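PDB 3BB7: interpain A from Prevotella intermedia, which probably cleaves proteins as a cysteine protease of the C10 family, here as an inactivated zymogen fragment joining part of its propeptide to the peptidase domain. Local coordinates for residues V25-G37 and I62-V74. The protein carries 1 engineered substitution. Numbering follows the deposited sequence. Where two conformers were deposited one is given.
Unlike the reference sequence in segment 62-74: Ser68 (reference Asn), Asn73 (reference Ser).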
ATOM      1  N   VAL A  25       3.344   7.730 -16.573  1.00  9.53           N
ATOM      2  CA  VAL A  25       3.058   9.042 -16.000  1.00 10.24           C
ATOM      3  C   VAL A  25       4.345   9.832 -16.219  1.00 10.63           C
ATOM      4  O   VAL A  25       5.438   9.398 -15.821  1.00  9.49           O
ATOM      5  CB  VAL A  25       2.683   8.959 -14.533  1.00  9.99           C
ATOM      6  CG1 VAL A  25       2.317  10.359 -14.016  1.00 11.43           C
ATOM      7  CG2 VAL A  25       1.527   7.941 -14.324  1.00 11.84           C
ATOM      8  N   ILE A  26       4.195  10.970 -16.895  1.00 10.95           N
ATOM      9  CA  ILE A  26       5.298  11.749 -17.476  1.00 13.02           C
ATOM     10  C   ILE A  26       5.233  13.206 -17.003  1.00 12.75           C
ATOM     11  O   ILE A  26       4.160  13.820 -17.033  1.00 13.95           O
ATOM     12  CB  ILE A  26       5.168  11.699 -19.039  1.00 13.55           C
ATOM     13  CG1 ILE A  26       5.336  10.256 -19.562  1.00 15.32           C
ATOM     14  CG2 ILE A  26       6.068  12.721 -19.769  1.00 15.14           C
ATOM     15  CD1 ILE A  26       6.587   9.633 -19.174  1.00 16.99           C
ATOM     16  N   SER A  27       6.370  13.746 -16.553  1.00 12.38           N
ATOM     17  CA  SER A  27       6.490  15.181 -16.215  1.00 11.81           C
ATOM     18  C   SER A  27       7.101  15.912 -17.382  1.00 11.28           C
ATOM     19  O   SER A  27       7.539  15.286 -18.344  1.00 11.48           O
ATOM     20  CB  SER A  27       7.398  15.380 -14.997  1.00 13.04           C
ATOM     21  OG  SER A  27       8.755  15.110 -15.339  1.00 13.27           O
ATOM     22  N   ALA A  28       7.126  17.239 -17.311  1.00 11.62           N
ATOM     23  CA  ALA A  28       7.764  18.047 -18.343  1.00 11.28           C
ATOM     24  C   ALA A  28       8.322  19.288 -17.700  1.00 12.49           C
ATOM     25  O   ALA A  28       7.673  20.344 -17.669  1.00 11.55           O
ATOM     26  CB  ALA A  28       6.796  18.382 -19.483  1.00 12.07           C
ATOM     27  N   ASP A  29       9.506  19.118 -17.124  1.00 12.39           N
ATOM     28  CA  ASP A  29      10.190  20.201 -16.443  1.00 14.35           C
ATOM     29  C   ASP A  29      11.667  19.922 -16.310  1.00 13.73           C
ATOM     30  O   ASP A  29      12.056  18.795 -16.033  1.00 14.56           O
ATOM     31  CB  ASP A  29       9.641  20.399 -15.047  1.00 15.02           C
ATOM     32  CG  ASP A  29       9.863  21.798 -14.567  1.00 18.05           C
ATOM     33  OD1 ASP A  29      11.035  22.125 -14.145  1.00 19.46           O
ATOM     34  OD2 ASP A  29       8.873  22.574 -14.685  1.00 18.15           O
ATOM     35  N   ASP A  30      12.496  20.952 -16.462  1.00 13.76           N
ATOM     36  CA  ASP A  30      13.926  20.757 -16.353  1.00 14.42           C
ATOM     37  C   ASP A  30      14.344  20.255 -14.979  1.00 13.88           C
ATOM     38  O   ASP A  30      15.391  19.624 -14.863  1.00 14.61           O
ATOM     39  CB  ASP A  30      14.648  22.040 -16.707  1.00 15.88           C
ATOM     40  CG  ASP A  30      14.674  22.268 -18.209  1.00 18.30           C
ATOM     41  OD1 ASP A  30      15.563  21.686 -18.881  1.00 21.79           O
ATOM     42  OD2 ASP A  30      13.789  22.998 -18.738  1.00 17.76           O
ATOM     43  N   LEU A  31      13.527  20.526 -13.964  1.00 13.35           N
ATOM     44  CA  LEU A  31      13.852  20.178 -12.579  1.00 13.80           C
ATOM     45  C   LEU A  31      13.275  18.862 -12.079  1.00 13.62           C
ATOM     46  O   LEU A  31      13.458  18.514 -10.905  1.00 14.83           O
ATOM     47  CB  LEU A  31      13.398  21.303 -11.648  1.00 14.00           C
ATOM     48  CG  LEU A  31      14.102  22.645 -11.882  1.00 15.43           C
ATOM     49  CD1 LEU A  31      13.386  23.804 -11.185  1.00 18.06           C
ATOM     50  CD2 LEU A  31      15.543  22.570 -11.404  1.00 16.62           C
ATOM     51  N   ALA A  32      12.594  18.135 -12.959  1.00 13.04           N
ATOM     52  CA  ALA A  32      12.017  16.835 -12.609  1.00 13.14           C
ATOM     53  C   ALA A  32      12.449  15.763 -13.601  1.00 12.64           C
ATOM     54  O   ALA A  32      12.598  16.042 -14.786  1.00 13.05           O
ATOM     55  CB  ALA A  32      10.506  16.918 -12.617  1.00 13.05           C
ATOM     56  N   PRO A  33      12.606  14.512 -13.123  1.00 12.70           N
ATOM     57  CA  PRO A  33      12.838  13.433 -14.092  1.00 12.74           C
ATOM     58  C   PRO A  33      11.573  13.221 -14.910  1.00 12.47           C
ATOM     59  O   PRO A  33      10.467  13.382 -14.379  1.00 12.78           O
ATOM     60  CB  PRO A  33      13.100  12.211 -13.219  1.00 12.82           C
ATOM     61  CG  PRO A  33      12.471  12.533 -11.908  1.00 13.53           C
ATOM     62  CD  PRO A  33      12.530  14.018 -11.731  1.00 13.16           C
ATOM     63  N   GLU A  34      11.722  12.863 -16.185  1.00 11.92           N
ATOM     64  CA  GLU A  34      10.579  12.775 -17.069  1.00 12.83           C
ATOM     65  C   GLU A  34       9.639  11.627 -16.669  1.00 12.20           C
ATOM     66  O   GLU A  34       8.447  11.818 -16.514  1.00 13.38           O
ATOM     67  CB  GLU A  34      11.057  12.568 -18.491  1.00 12.17           C
ATOM     68  CG  GLU A  34       9.919  12.659 -19.493  1.00 12.20           C
ATOM     69  CD  GLU A  34      10.349  12.544 -20.937  1.00 13.71           C
ATOM     70  OE1 GLU A  34      11.186  11.666 -21.288  1.00 15.91           O
ATOM     71  OE2 GLU A  34       9.797  13.332 -21.735  1.00 14.44           O
ATOM     72  N   LEU A  35      10.156  10.418 -16.549  1.00 12.09           N
ATOM     73  CA  LEU A  35       9.260   9.314 -16.244  1.00 12.17           C
ATOM     74  C   LEU A  35       9.053   9.208 -14.742  1.00 11.67           C
ATOM     75  O   LEU A  35      10.020   9.006 -13.986  1.00 11.20           O
ATOM     76  CB  LEU A  35       9.796   8.002 -16.807  1.00 12.08           C
ATOM     77  CG  LEU A  35       8.767   6.914 -16.472  1.00 14.67           C
ATOM     78  CD1 LEU A  35       8.024   6.442 -17.663  1.00 14.82           C
ATOM     79  CD2 LEU A  35       9.351   5.783 -15.677  1.00 19.05           C
ATOM     80  N   LEU A  36       7.794   9.318 -14.323  1.00 10.13           N
ATOM     81  CA  LEU A  36       7.433   9.264 -12.882  1.00 10.90           C
ATOM     82  C   LEU A  36       6.886   7.901 -12.484  1.00 11.07           C
ATOM     83  O   LEU A  36       6.998   7.499 -11.328  1.00 10.47           O
ATOM     84  CB  LEU A  36       6.407  10.350 -12.558  1.00 11.45           C
ATOM     85  CG  LEU A  36       6.839  11.776 -12.969  1.00 10.37           C
ATOM     86  CD1 LEU A  36       5.676  12.735 -12.832  1.00 12.12           C
ATOM     87  CD2 LEU A  36       7.992  12.221 -12.080  1.00 12.39           C
ATOM     88  N   GLY A  37       6.262   7.206 -13.432  1.00 10.31           N
ATOM     89  CA  GLY A  37       5.664   5.909 -13.160  1.00 10.88           C
ATOM     90  C   GLY A  37       5.336   5.192 -14.431  1.00 10.47           C
ATOM     91  O   GLY A  37       5.180   5.799 -15.496  1.00  9.71           O
ATOM     92  N   ILE A  62       6.782  18.507  -7.479  1.00  9.81           N
ATOM     93  CA  ILE A  62       7.194  19.159  -8.687  1.00 10.43           C
ATOM     94  C   ILE A  62       6.991  20.686  -8.560  1.00  9.92           C
ATOM     95  O   ILE A  62       7.895  21.481  -8.903  1.00 10.65           O
ATOM     96  CB  ILE A  62       6.493  18.576  -9.953  1.00  9.08           C
ATOM     97  CG1 ILE A  62       6.949  17.127 -10.172  1.00 11.51           C
ATOM     98  CG2 ILE A  62       6.823  19.426 -11.192  1.00 11.11           C
ATOM     99  CD1 ILE A  62       6.261  16.384 -11.311  1.00 11.42           C
ATOM    100  N   THR A  63       5.824  21.110  -8.079  1.00  9.82           N
ATOM    101  CA  THR A  63       5.602  22.541  -7.929  1.00 10.92           C
ATOM    102  C   THR A  63       6.580  23.152  -6.911  1.00 10.25           C
ATOM    103  O   THR A  63       7.110  24.243  -7.131  1.00  9.23           O
ATOM    104  CB  THR A  63       4.139  22.877  -7.621  1.00 10.87           C
ATOM    105  OG1 THR A  63       3.761  22.323  -6.374  1.00 16.29           O
ATOM    106  CG2 THR A  63       3.234  22.312  -8.714  1.00 10.87           C
ATOM    107  N   ASN A  64       6.875  22.426  -5.836  1.00 10.94           N
ATOM    108  CA  ASN A  64       7.807  22.964  -4.866  1.00 11.24           C
ATOM    109  C   ASN A  64       9.237  23.049  -5.428  1.00 11.07           C
ATOM    110  O   ASN A  64       9.950  24.024  -5.187  1.00 11.47           O
ATOM    111  CB  ASN A  64       7.827  22.071  -3.619  0.50 11.52           C
ATOM    112  CG  ASN A  64       8.845  22.533  -2.568  0.50 13.80           C
ATOM    113  OD1 ASN A  64       9.957  21.992  -2.479  0.50 16.03           O
ATOM    114  ND2 ASN A  64       8.465  23.526  -1.770  0.50 15.03           N
ATOM    115  N   ALA A  65       9.633  22.040  -6.207  1.00 10.95           N
ATOM    116  CA  ALA A  65      10.938  22.061  -6.866  1.00 11.03           C
ATOM    117  C   ALA A  65      11.093  23.252  -7.770  1.00 11.01           C
ATOM    118  O   ALA A  65      12.123  23.931  -7.774  1.00 10.72           O
ATOM    119  CB  ALA A  65      11.139  20.794  -7.663  1.00 11.81           C
ATOM    120  N   VAL A  66      10.070  23.499  -8.577  1.00 10.31           N
ATOM    121  CA  VAL A  66      10.097  24.624  -9.498  1.00 11.82           C
ATOM    122  C   VAL A  66      10.160  25.959  -8.731  1.00 10.69           C
ATOM    123  O   VAL A  66      10.957  26.837  -9.096  1.00 12.47           O
ATOM    124  CB  VAL A  66       8.867  24.565 -10.460  1.00 11.41           C
ATOM    125  CG1 VAL A  66       8.648  25.855 -11.208  1.00 15.23           C
ATOM    126  CG2 VAL A  66       8.970  23.336 -11.383  1.00 12.38           C
ATOM    127  N   LYS A  67       9.359  26.089  -7.666  1.00 11.10           N
ATOM    128  CA  LYS A  67       9.324  27.331  -6.872  1.00 12.68           C
ATOM    129  C   LYS A  67      10.684  27.622  -6.245  1.00 12.78           C
ATOM    130  O   LYS A  67      11.121  28.785  -6.209  1.00 12.05           O
ATOM    131  CB  LYS A  67       8.290  27.194  -5.759  1.00 11.28           C
ATOM    132  CG  LYS A  67       8.346  28.335  -4.721  1.00 13.09           C
ATOM    133  CD  LYS A  67       7.063  28.503  -3.901  1.00 15.01           C
ATOM    134  CE  LYS A  67       6.688  27.317  -3.081  1.00 19.18           C
ATOM    135  NZ  LYS A  67       5.382  27.617  -2.345  1.00 21.65           N
ATOM    136  N   SER A  68      11.320  26.563  -5.738  1.00 14.75           N
ATOM    137  CA  SER A  68      12.593  26.668  -5.016  1.00 18.03           C
ATOM    138  C   SER A  68      13.794  26.530  -5.968  1.00 19.44           C
ATOM    139  O   SER A  68      14.962  26.703  -5.554  1.00 20.13           O
ATOM    140  CB  SER A  68      12.651  25.641  -3.879  1.00 18.26           C
ATOM    141  OG  SER A  68      11.692  25.929  -2.831  1.00 21.78           O
ATOM    142  N   ASN A  69      13.513  26.278  -7.247  1.00 20.22           N
ATOM    143  CA  ASN A  69      14.543  26.124  -8.284  1.00 21.54           C
ATOM    144  C   ASN A  69      15.590  25.083  -7.895  1.00 21.64           C
ATOM    145  O   ASN A  69      16.800  25.288  -8.077  1.00 21.93           O
ATOM    146  CB  ASN A  69      15.219  27.465  -8.568  1.00 22.35           C
ATOM    147  CG  ASN A  69      15.777  27.546  -9.958  1.00 24.31           C
ATOM    148  OD1 ASN A  69      15.130  27.151 -10.939  1.00 25.34           O
ATOM    149  ND2 ASN A  69      16.987  28.102 -10.067  1.00 27.43           N
ATOM    150  N   LYS A  70      15.119  23.968  -7.351  1.00 20.75           N
ATOM    151  CA  LYS A  70      15.991  22.902  -6.889  1.00 22.13           C
ATOM    152  C   LYS A  70      15.578  21.633  -7.608  1.00 20.94           C
ATOM    153  O   LYS A  70      14.421  21.209  -7.488  1.00 20.80           O
ATOM    154  CB  LYS A  70      15.836  22.721  -5.380  1.00 22.31           C
ATOM    155  CG  LYS A  70      16.304  21.361  -4.796  1.00 27.14           C
ATOM    156  CD  LYS A  70      17.767  21.363  -4.318  1.00 31.69           C
ATOM    157  CE  LYS A  70      18.721  20.698  -5.317  1.00 33.30           C
ATOM    158  NZ  LYS A  70      18.478  19.230  -5.477  1.00 34.36           N
ATOM    159  N   PRO A  71      16.519  21.001  -8.324  1.00 20.38           N
ATOM    160  CA  PRO A  71      16.164  19.781  -9.039  1.00 20.16           C
ATOM    161  C   PRO A  71      15.733  18.675  -8.095  1.00 19.39           C
ATOM    162  O   PRO A  71      16.273  18.538  -6.980  1.00 19.06           O
ATOM    163  CB  PRO A  71      17.474  19.375  -9.733  1.00 20.12           C
ATOM    164  CG  PRO A  71      18.341  20.581  -9.712  1.00 21.49           C
ATOM    165  CD  PRO A  71      17.932  21.374  -8.515  1.00 20.97           C
ATOM    166  N   LEU A  72      14.753  17.884  -8.525  1.00 18.76           N
ATOM    167  CA  LEU A  72      14.321  16.742  -7.734  1.00 18.10           C
ATOM    168  C   LEU A  72      15.411  15.679  -7.754  1.00 18.92           C
ATOM    169  O   LEU A  72      16.094  15.489  -8.764  1.00 19.01           O
ATOM    170  CB  LEU A  72      12.979  16.167  -8.233  1.00 16.94           C
ATOM    171  CG  LEU A  72      11.754  17.060  -8.020  1.00 15.56           C
ATOM    172  CD1 LEU A  72      10.586  16.575  -8.883  1.00 17.10           C
ATOM    173  CD2 LEU A  72      11.340  17.100  -6.522  1.00 15.18           C
ATOM    174  N   ASN A  73      15.570  14.992  -6.638  1.00 19.24           N
ATOM    175  CA  ASN A  73      16.619  13.981  -6.594  1.00 20.49           C
ATOM    176  C   ASN A  73      16.212  12.682  -7.279  1.00 18.02           C
ATOM    177  O   ASN A  73      15.020  12.370  -7.403  1.00 17.00           O
ATOM    178  CB  ASN A  73      17.101  13.745  -5.172  1.00 22.25           C
ATOM    179  CG  ASN A  73      16.059  13.121  -4.293  1.00 26.71           C
ATOM    180  OD1 ASN A  73      15.337  12.196  -4.692  1.00 34.29           O
ATOM    181  ND2 ASN A  73      15.980  13.602  -3.067  1.00 30.21           N
ATOM    182  N   VAL A  74      17.228  11.961  -7.747  1.00 15.82           N
ATOM    183  CA  VAL A  74      17.062  10.660  -8.390  1.00 14.37           C
ATOM    184  C   VAL A  74      18.056   9.739  -7.690  1.00 13.10           C
ATOM    185  O   VAL A  74      19.274   9.976  -7.719  1.00 13.64           O
ATOM    186  CB  VAL A  74      17.391  10.733  -9.888  1.00 14.55           C
ATOM    187  CG1 VAL A  74      17.289   9.361 -10.501  1.00 14.37           C
ATOM    188  CG2 VAL A  74      16.424  11.680 -10.576  1.00 14.50           C
TER
HETATM  189  O   HOH W   1      15.355  15.932 -11.437  1.00 20.44           O
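With its CG beside the backbone N and anti to the carbonyl carbon (chi1 -63°), Leu31 carries its methyls to the end of helix 49-68, a worked example of how a hairpin loop can cover a helix C-terminus. The two methyls lie along the helix end and the chain leaving it: CD1 is 3.6 Å from Ala65 O and also touches Val66 CA and Asn69 OD1, while CD2 packs on the ring of Pro71, 3.8 Å from its CG. Asp29, its CG turned away from its own N (chi1 -155°), brings its carboxylate against a methyl of Val66, with OD2 3.4 Å from CG2. The same carboxylate closes an Asx turn, OD1 taking the N-H of Leu31 on its anti lone pair, and so helps fix the type I turn 29-32 that presents the leucine. Beyond the Schellman motif that ends the helix, with Asn69 at positive phi, Leu72 N donates to Leu31 O at 2.8 Å and 176°, and a water links that carbonyl, weakly, to Leu72 O. Leu72 CD1 reaches Ala32 CB at 3.8 Å, and the side chain crosses that of Pro33 at about a right angle, CB against CD. Leu36 CD1, from strand 35-39, and Ile62 CD1, from the helix, meet tip to tip at 4.0 Å. The contact thus ties the 23-26/35-39 hairpin, in the Spi-inhibitor-like part that probably belongs to the propeptide, to helix 49-68 and the chain after it: apolar groups supply most of the surface, and a single backbone hydrogen bond pins Leu31 next to Leu72.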